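Local coordinates for endo-beta-1,4-glucanase (Ampullaria crossean, PDB 5XBU), which probably hydrolyses internal beta-1,4-glucosidic bonds of cellulose, as expected of a glycoside hydrolase family 45 endoglucanase, at residues E62-D67 against F106-A111; K55-P60 against D142-V147. All coordinates share one frame; numbering follows the deposited sequence.

Contact 1 (E62-D67 against F106-A111)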
# COMPACT_ATOMS: atom_id res chain seq x y z
N GLU A 62 5.80 -5.80 -3.31
CA GLU A 62 6.52 -6.89 -2.64
C GLU A 62 7.80 -6.45 -1.93
O GLU A 62 8.05 -6.88 -0.80
CB GLU A 62 6.85 -7.93 -3.71
CG GLU A 62 7.52 -9.19 -3.21
CD GLU A 62 7.70 -10.22 -4.31
OE1 GLU A 62 8.67 -10.99 -4.19
OE2 GLU A 62 6.89 -10.28 -5.26
N ARG A 63 8.65 -5.66 -2.59
CA ARG A 63 9.94 -5.35 -1.97
C ARG A 63 9.80 -4.45 -0.75
O ARG A 63 10.63 -4.54 0.16
CB ARG A 63 10.91 -4.80 -3.00
CG ARG A 63 11.35 -5.83 -4.03
CD ARG A 63 12.36 -6.88 -3.46
NE ARG A 63 12.63 -7.89 -4.50
CZ ARG A 63 11.87 -8.94 -4.75
NH1 ARG A 63 10.89 -9.27 -3.91
NH2 ARG A 63 12.08 -9.64 -5.86
N TYR A 64 8.77 -3.60 -0.67
CA TYR A 64 8.50 -2.93 0.60
C TYR A 64 7.89 -3.90 1.60
O TYR A 64 8.30 -3.94 2.77
CB TYR A 64 7.61 -1.69 0.43
CG TYR A 64 7.23 -1.10 1.75
CD1 TYR A 64 8.17 -0.48 2.57
CD2 TYR A 64 5.95 -1.22 2.24
CE1 TYR A 64 7.85 -0.00 3.82
CE2 TYR A 64 5.61 -0.77 3.48
CZ TYR A 64 6.54 -0.16 4.28
OH TYR A 64 6.15 0.28 5.52
N PHE A 65 6.90 -4.68 1.16
CA PHE A 65 6.25 -5.66 2.03
C PHE A 65 7.26 -6.47 2.83
O PHE A 65 7.05 -6.68 4.03
CB PHE A 65 5.38 -6.58 1.18
CG PHE A 65 4.76 -7.69 1.95
CD1 PHE A 65 3.62 -7.47 2.69
CD2 PHE A 65 5.29 -8.98 1.91
CE1 PHE A 65 3.03 -8.51 3.39
CE2 PHE A 65 4.71 -10.00 2.61
CZ PHE A 65 3.57 -9.77 3.38
N ASP A 66 8.31 -6.96 2.17
CA ASP A 66 9.31 -7.79 2.83
C ASP A 66 10.66 -7.12 2.96
O ASP A 66 11.67 -7.81 3.08
CB ASP A 66 9.46 -9.15 2.17
CG ASP A 66 10.15 -10.17 3.07
OD1 ASP A 66 9.97 -10.09 4.32
OD2 ASP A 66 10.89 -11.01 2.53
N ASP A 67 10.70 -5.78 2.97
CA ASP A 67 11.94 -5.04 3.23
C ASP A 67 13.13 -5.57 2.42
O ASP A 67 14.20 -5.87 2.96
CB ASP A 67 12.28 -5.01 4.73
CG ASP A 67 13.46 -4.11 5.04
OD1 ASP A 67 13.61 -3.06 4.38
OD2 ASP A 67 14.22 -4.44 5.97
N PHE A 106 -3.20 3.51 6.60
CA PHE A 106 -3.51 2.14 6.23
C PHE A 106 -2.54 1.20 6.93
O PHE A 106 -1.35 1.50 7.05
CB PHE A 106 -3.38 1.92 4.73
CG PHE A 106 -4.35 2.73 3.90
CD1 PHE A 106 -4.06 4.05 3.61
CD2 PHE A 106 -5.54 2.19 3.45
CE1 PHE A 106 -4.95 4.82 2.87
CE2 PHE A 106 -6.44 2.94 2.71
CZ PHE A 106 -6.13 4.27 2.43
N MET A 107 -3.02 0.03 7.32
CA MET A 107 -2.16 -1.01 7.88
C MET A 107 -1.83 -2.06 6.84
O MET A 107 -2.70 -2.52 6.09
CB MET A 107 -2.83 -1.65 9.10
CG MET A 107 -1.90 -2.64 9.82
SD MET A 107 -2.49 -3.09 11.45
CE MET A 107 -3.91 -4.11 11.02
N VAL A 108 -0.55 -2.47 6.80
CA VAL A 108 -0.10 -3.53 5.92
C VAL A 108 -0.60 -4.87 6.42
O VAL A 108 -0.21 -5.33 7.50
CB VAL A 108 1.44 -3.54 5.85
CG1 VAL A 108 1.91 -4.69 5.01
CG2 VAL A 108 1.96 -2.18 5.37
N THR A 109 -1.45 -5.52 5.62
CA THR A 109 -1.97 -6.85 5.96
C THR A 109 -1.81 -7.85 4.84
O THR A 109 -2.17 -9.02 5.03
CB THR A 109 -3.44 -6.79 6.39
OG1 THR A 109 -4.20 -6.42 5.25
CG2 THR A 109 -3.67 -5.85 7.54
N ASN A 110 -1.26 -7.45 3.70
CA ASN A 110 -1.16 -8.34 2.55
C ASN A 110 -0.03 -7.82 1.67
O ASN A 110 0.56 -6.78 1.97
CB ASN A 110 -2.54 -8.39 1.88
CG ASN A 110 -2.69 -9.47 0.84
OD1 ASN A 110 -1.93 -10.44 0.80
ND2 ASN A 110 -3.69 -9.32 -0.00
N ALA A 111 0.26 -8.56 0.60
CA ALA A 111 1.32 -8.20 -0.33
C ALA A 111 0.78 -8.11 -1.75
O ALA A 111 -0.12 -8.87 -2.13
CB ALA A 111 2.40 -9.28 -0.32

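Contact 2 (K55-P60 against D142-V147)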
# COMPACT_ATOMS: atom_id res chain seq x y z
N LYS A 55 -11.58 -2.37 6.94
CA LYS A 55 -10.80 -1.24 7.42
C LYS A 55 -9.84 -0.74 6.36
O LYS A 55 -9.82 -1.24 5.24
CB LYS A 55 -10.11 -1.58 8.73
CG LYS A 55 -11.09 -1.75 9.88
CD LYS A 55 -10.36 -1.69 11.21
CE LYS A 55 -11.29 -1.80 12.35
NZ LYS A 55 -10.56 -1.57 13.62
N HIS A 56 -9.07 0.30 6.72
CA HIS A 56 -8.06 0.87 5.85
C HIS A 56 -6.81 -0.02 5.95
O HIS A 56 -5.93 0.19 6.80
CB HIS A 56 -7.75 2.28 6.28
CG HIS A 56 -8.87 3.22 6.09
ND1 HIS A 56 -9.12 4.26 6.96
CD2 HIS A 56 -9.80 3.31 5.11
CE1 HIS A 56 -10.19 4.93 6.54
NE2 HIS A 56 -10.62 4.38 5.42
N VAL A 57 -6.77 -1.01 5.07
CA VAL A 57 -5.68 -1.96 5.01
C VAL A 57 -5.16 -2.01 3.57
O VAL A 57 -5.86 -1.67 2.60
CB VAL A 57 -6.10 -3.35 5.55
CG1 VAL A 57 -6.41 -3.24 7.04
CG2 VAL A 57 -7.25 -3.97 4.77
N THR A 58 -3.90 -2.41 3.45
CA THR A 58 -3.20 -2.35 2.19
C THR A 58 -2.34 -3.60 1.95
O THR A 58 -1.85 -4.25 2.88
CB THR A 58 -2.36 -1.05 2.10
OG1 THR A 58 -1.73 -0.93 0.83
CG2 THR A 58 -1.28 -0.92 3.16
N ALA A 59 -2.13 -3.85 0.66
CA ALA A 59 -1.14 -4.77 0.12
C ALA A 59 -0.09 -3.94 -0.61
O ALA A 59 -0.30 -3.54 -1.76
CB ALA A 59 -1.82 -5.74 -0.85
N PRO A 60 1.05 -3.66 0.02
CA PRO A 60 2.12 -2.94 -0.68
C PRO A 60 2.83 -3.83 -1.67
O PRO A 60 2.89 -5.05 -1.53
CB PRO A 60 3.08 -2.51 0.44
CG PRO A 60 2.31 -2.71 1.72
CD PRO A 60 1.42 -3.88 1.43
N ASP A 142 -1.62 -1.06 -2.79
CA ASP A 142 -2.91 -1.54 -3.26
C ASP A 142 -3.86 -1.49 -2.07
O ASP A 142 -3.58 -2.07 -1.02
CB ASP A 142 -2.76 -2.95 -3.83
CG ASP A 142 -3.75 -3.25 -4.95
OD1 ASP A 142 -4.60 -2.40 -5.26
OD2 ASP A 142 -3.64 -4.38 -5.48
N LEU A 143 -4.97 -0.80 -2.21
CA LEU A 143 -5.83 -0.49 -1.08
C LEU A 143 -7.07 -1.39 -1.11
O LEU A 143 -7.81 -1.40 -2.09
CB LEU A 143 -6.25 0.99 -1.10
CG LEU A 143 -5.06 1.97 -1.24
CD1 LEU A 143 -5.58 3.38 -1.27
CD2 LEU A 143 -4.05 1.79 -0.11
N GLN A 144 -7.31 -2.11 -0.02
CA GLN A 144 -8.47 -3.01 0.08
C GLN A 144 -9.76 -2.20 -0.04
O GLN A 144 -9.95 -1.20 0.67
CB GLN A 144 -8.42 -3.70 1.43
CG GLN A 144 -9.61 -4.60 1.76
CD GLN A 144 -9.75 -5.77 0.83
OE1 GLN A 144 -10.62 -5.78 -0.04
NE2 GLN A 144 -8.86 -6.76 0.99
N ASP A 145 -10.67 -2.66 -0.90
CA ASP A 145 -11.91 -1.94 -1.17
C ASP A 145 -13.13 -2.85 -1.12
O ASP A 145 -14.17 -2.49 -1.67
CB ASP A 145 -11.83 -1.21 -2.53
CG ASP A 145 -12.92 -0.14 -2.73
OD1 ASP A 145 -13.31 0.58 -1.77
OD2 ASP A 145 -13.41 -0.02 -3.87
N GLN A 146 -13.03 -4.01 -0.45
CA GLN A 146 -14.12 -4.99 -0.48
C GLN A 146 -15.46 -4.39 -0.13
O GLN A 146 -16.48 -4.75 -0.73
CB GLN A 146 -13.79 -6.19 0.42
CG GLN A 146 -14.95 -7.22 0.59
CD GLN A 146 -14.64 -8.60 0.03
OE1 GLN A 146 -13.81 -8.77 -0.84
NE2 GLN A 146 -15.35 -9.60 0.54
N VAL A 147 -15.51 -3.49 0.86
CA VAL A 147 -16.77 -2.91 1.31
C VAL A 147 -16.91 -1.44 0.90
O VAL A 147 -17.74 -0.69 1.46
CB VAL A 147 -17.00 -3.12 2.82
CG1 VAL A 147 -16.86 -4.59 3.16
CG2 VAL A 147 -16.06 -2.26 3.66
O HOH W 1 -8.21 0.11 2.45

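Contact 1 (E62-D67 against F106-A111)
Phe65 and Ala111 meet face-on: the methyl CB of Ala111 stands 3.5 Å from the centroid of the Phe65 ring and only 6° off the ring normal, a CH-pi contact that lies over the ring centre rather than over any one carbon. CG of Phe65, anti to the backbone N (chi1 175°), leads off from the helix toward 106-111, and the ring follows. The carbonyl of Asn110 approaches the same ring obliquely, its O 3.2 Å from Phe65 CD1. This oxygen is buried with no hydrogen-bonding partner in the model; Phe65 CD1 and CE1 are its close neighbours across the contact. Farther along, Val108 turns both methyls to use: CG1 lies 4.0 Å from Phe65 CD1, while CG2 sits at the edge of the Tyr64 ring, 4.3 Å from CE2. Apart from that backbone oxygen the link is apolar, packing a short helix against the end of a strand and the loop that follows.

A second shell fixes these groups. Asn110 OD1 takes a weak bond from Ala111 N and a further one from Ala37 N, and Tyr64 OH is hydrogen-bonded to Glu164 OE2. The helix itself closes in a Schellman motif with Asp67 at C-prime. Around this, Ala37 and Cys78 also touch Phe65, the Tyr64 ring meets Trp162 edge-to-face and rests on strand 81-86, and Val108 and Asn110 pack on strand 57-60, the strand that runs directly into helix 62-65.

Contact 2 (K55-P60 against D142-V147)
Thr58 places OG1 anti to its backbone N (chi1 -176°), which brings the hydroxyl over to the carbonyl of Asp142. Leu143 has CG anti to its carbonyl carbon (chi1 -52°), and from there its CD2 branch comes to 3.7 Å from Thr58 OG1. Two donors thus grip Asp142 O in different ways. The amide of Ala59 reaches it in the carbonyl plane at 2.8 Å, whereas Thr58 OG1 donates at 2.9 Å from well above that plane, 57° out of it. An alanine at Thr58 would probably leave Asp142 O with the Ala59 amide as its one remaining donor across this pair and deprive Leu143 CD2 of its closest neighbour here.

The backbones run antiparallel. Ala59 and Asp142 form a hydrogen-bonded pair, the return bond going from Asp142 N to Ala59 O, and Thr58 faces Leu143 as a non-hydrogen-bonded pair. Beyond it Gln144 N donates to Val57 O at 3.0 Å. Here the side chains of Val57 and Gln144 lie side by side and point the same way, Val57 CG2 coming within 3.5 Å of Gln144 CB. A water lies 3.0 Å from Val57 O and 2.8 Å from Gln144 O and can donate to either carbonyl, where strand 57-60 begins and strand 140-144 ends.

Both strands belong to the curled mixed sheet of a double-psi beta-barrel domain. Strand 57-60 has strand 104-108 as its parallel neighbour on its other edge, while strand 140-144 runs parallel to 22-30, where Thr28 OG1 is hydrogen-bonded to Asp142 OD1. Thr58 and Leu143 share one sheet face with Phe106; Ala59 and Asp142 turn to the other, against Tyr30, and helix 50-54 touches Val57 and Gln144.

Both contacts are buried, and both build on the same stretch of chain, since strand 57-60 of contact 2 leads straight into helix 62-65 of contact 1. Their chemistry differs with their place. Contact 2 joins two strands inside the sheet and relies on backbone hydrogen bonds, with one hydroxyl and a water added; contact 1 attaches a helix to the end of a strand and the loop after it by largely apolar packing. Strand 104-108 ties them together: Met107 O lies 2.9 Å from Thr58 N and Met107 N 3.0 Å from His56 O, probable hydrogen bonds, and just past the strand, Asn110 O packs on Pro60 CD. The sheet thus continues from contact 2 to the strand on which contact 1 rests.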